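TetR-family transcriptional regulator (PDB 2QIB) probably binds cis-regulatory DNA through a helix-turn-helix motif and controls transcription as a member of the TetR family. Local coordinates at residues A[97-102]-A[166-171]. Residues are numbered along the deposited sequence; the frame is centred on the assembly and turned at random.
Sequences DFVDEH and LWLDGR
W167 turns the rim of its six-membered ring to V99 and D100; chi1 of 170° sets its CG anti to the backbone N, beside the carbonyl carbon, from where the ring reaches helix 84-101. V99 CG1 lies at the ring edge, in plane, 4.0 Å from W167 CZ3, and D100 CB sits 4.1 Å from W167 CH2, so helix 84-101 meets the indole at its edge. Beyond the two segments, F96 packs edge-to-face on this indole and L178 of helix 175-194 also touches it.

L168 brings its isobutyl end against the same valine methyl: V99 CG1 is 3.5 Å from L168 CD1, tighter than usual for two carbons, and 3.7 Å from L168 CG. The two side chains cross obliquely, and F106 of helix 103-116 touches both.

Past L168 the chain passes through an inverse gamma turn centred on D169, spanned by the bond from R171 N to W167 O (2.9 Å). R171 CG stands over one face of the indole, toward the rim, and the chain, extended from CG to NE, carries the guanidinium on until W167 CH2 lies 3.7 Å above its plane, also near the rim. The salt bridge is a fork on a single oxygen: D100 OD1 accepts an N-H from R171 NH2 at 2.8 Å and, weakly, one from R171 NH1. OD1 lies in the guanidinium plane, whereas NH2 comes to it from above the carboxylate plane, 42° out of it. An alanine at D100 would probably leave the R171 guanidinium without its carboxylate mate and freer to swing off the indole.

The buried V99 and W167, with L168 beside them, and a salt bridge at the more exposed margin thus join helix 84-101 to the end of helix 147-168 and its following turn, interhelical packing within the all-helical C-terminal domain of a TetR-family regulator.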
# COMPACT_ATOMS: atom_id res chain seq x y z
N ASP A 97 13.94 -2.08 -11.57
CA ASP A 97 14.20 -2.51 -12.97
C ASP A 97 12.91 -3.16 -13.48
O ASP A 97 12.41 -2.85 -14.58
CB ASP A 97 15.30 -3.58 -12.99
CG ASP A 97 16.71 -3.00 -12.86
OD1 ASP A 97 16.89 -1.76 -12.92
OD2 ASP A 97 17.65 -3.82 -12.69
N PHE A 98 12.36 -4.06 -12.67
CA PHE A 98 11.13 -4.77 -13.04
C PHE A 98 9.98 -3.81 -13.30
O PHE A 98 9.27 -3.89 -14.30
CB PHE A 98 10.73 -5.76 -11.94
CG PHE A 98 9.49 -6.56 -12.29
CD1 PHE A 98 9.60 -7.77 -12.98
CD2 PHE A 98 8.24 -6.08 -11.94
CE1 PHE A 98 8.45 -8.50 -13.31
CE2 PHE A 98 7.08 -6.80 -12.26
CZ PHE A 98 7.18 -8.00 -12.94
N VAL A 99 9.76 -2.90 -12.34
CA VAL A 99 8.65 -1.91 -12.41
C VAL A 99 8.80 -1.03 -13.67
O VAL A 99 7.82 -0.80 -14.40
CB VAL A 99 8.59 -1.05 -11.12
CG1 VAL A 99 7.57 0.07 -11.28
CG2 VAL A 99 8.21 -1.95 -9.92
N ASP A 100 10.02 -0.58 -13.93
CA ASP A 100 10.30 0.17 -15.16
C ASP A 100 9.88 -0.63 -16.40
O ASP A 100 9.09 -0.15 -17.21
CB ASP A 100 11.80 0.47 -15.22
CG ASP A 100 12.18 1.39 -16.40
OD1 ASP A 100 11.30 1.89 -17.14
OD2 ASP A 100 13.39 1.57 -16.60
N GLU A 101 10.38 -1.85 -16.48
CA GLU A 101 10.20 -2.74 -17.66
C GLU A 101 8.72 -3.01 -17.93
O GLU A 101 8.32 -3.22 -19.09
CB GLU A 101 10.89 -4.09 -17.40
CG GLU A 101 12.41 -4.05 -17.44
CD GLU A 101 13.06 -5.28 -16.77
OE1 GLU A 101 12.40 -6.36 -16.65
OE2 GLU A 101 14.24 -5.17 -16.36
N HIS A 102 7.93 -3.03 -16.85
CA HIS A 102 6.52 -3.42 -16.92
C HIS A 102 5.59 -2.28 -16.55
O HIS A 102 4.41 -2.52 -16.25
CB HIS A 102 6.27 -4.61 -16.00
CG HIS A 102 7.05 -5.83 -16.37
ND1 HIS A 102 8.26 -6.14 -15.79
CD2 HIS A 102 6.81 -6.79 -17.29
CE1 HIS A 102 8.72 -7.27 -16.33
NE2 HIS A 102 7.86 -7.68 -17.23
N LEU A 166 3.81 5.40 -7.31
CA LEU A 166 3.88 6.84 -7.31
C LEU A 166 5.06 7.30 -8.15
O LEU A 166 4.99 8.36 -8.81
CB LEU A 166 3.97 7.38 -5.86
CG LEU A 166 2.66 7.18 -5.07
CD1 LEU A 166 2.89 7.27 -3.55
CD2 LEU A 166 1.57 8.21 -5.55
N TRP A 167 6.15 6.51 -8.14
CA TRP A 167 7.35 6.83 -8.94
C TRP A 167 6.98 6.85 -10.43
O TRP A 167 7.27 7.84 -11.13
CB TRP A 167 8.48 5.85 -8.66
CG TRP A 167 9.61 6.00 -9.64
CD1 TRP A 167 10.45 7.07 -9.80
CD2 TRP A 167 9.97 5.05 -10.65
NE1 TRP A 167 11.38 6.80 -10.82
CE2 TRP A 167 11.08 5.57 -11.36
CE3 TRP A 167 9.50 3.76 -10.97
CZ2 TRP A 167 11.71 4.86 -12.40
CZ3 TRP A 167 10.11 3.05 -12.02
CH2 TRP A 167 11.21 3.60 -12.71
N LEU A 168 6.23 5.84 -10.85
CA LEU A 168 5.83 5.71 -12.28
C LEU A 168 5.01 6.88 -12.80
O LEU A 168 5.01 7.18 -14.02
CB LEU A 168 5.09 4.42 -12.49
CG LEU A 168 5.89 3.13 -12.50
CD1 LEU A 168 4.92 1.97 -12.54
CD2 LEU A 168 6.83 3.08 -13.72
N ASP A 169 4.28 7.55 -11.91
CA ASP A 169 3.45 8.68 -12.30
C ASP A 169 4.31 9.94 -12.45
O ASP A 169 4.31 10.82 -11.57
CB ASP A 169 2.32 8.87 -11.30
CG ASP A 169 1.28 9.88 -11.78
OD1 ASP A 169 1.38 10.33 -12.95
OD2 ASP A 169 0.40 10.24 -10.97
N GLY A 170 5.06 10.03 -13.55
CA GLY A 170 5.84 11.22 -13.85
C GLY A 170 7.35 11.06 -13.69
O GLY A 170 8.11 11.86 -14.22
N ARG A 171 7.78 10.04 -12.93
CA ARG A 171 9.21 9.83 -12.65
C ARG A 171 9.91 11.14 -12.26
O ARG A 171 11.01 11.46 -12.73
CB ARG A 171 9.89 9.14 -13.85
CG ARG A 171 9.27 7.79 -14.19
CD ARG A 171 10.12 7.02 -15.24
NE ARG A 171 9.40 5.82 -15.66
CZ ARG A 171 9.96 4.73 -16.16
NH1 ARG A 171 11.28 4.66 -16.30
NH2 ARG A 171 9.20 3.70 -16.52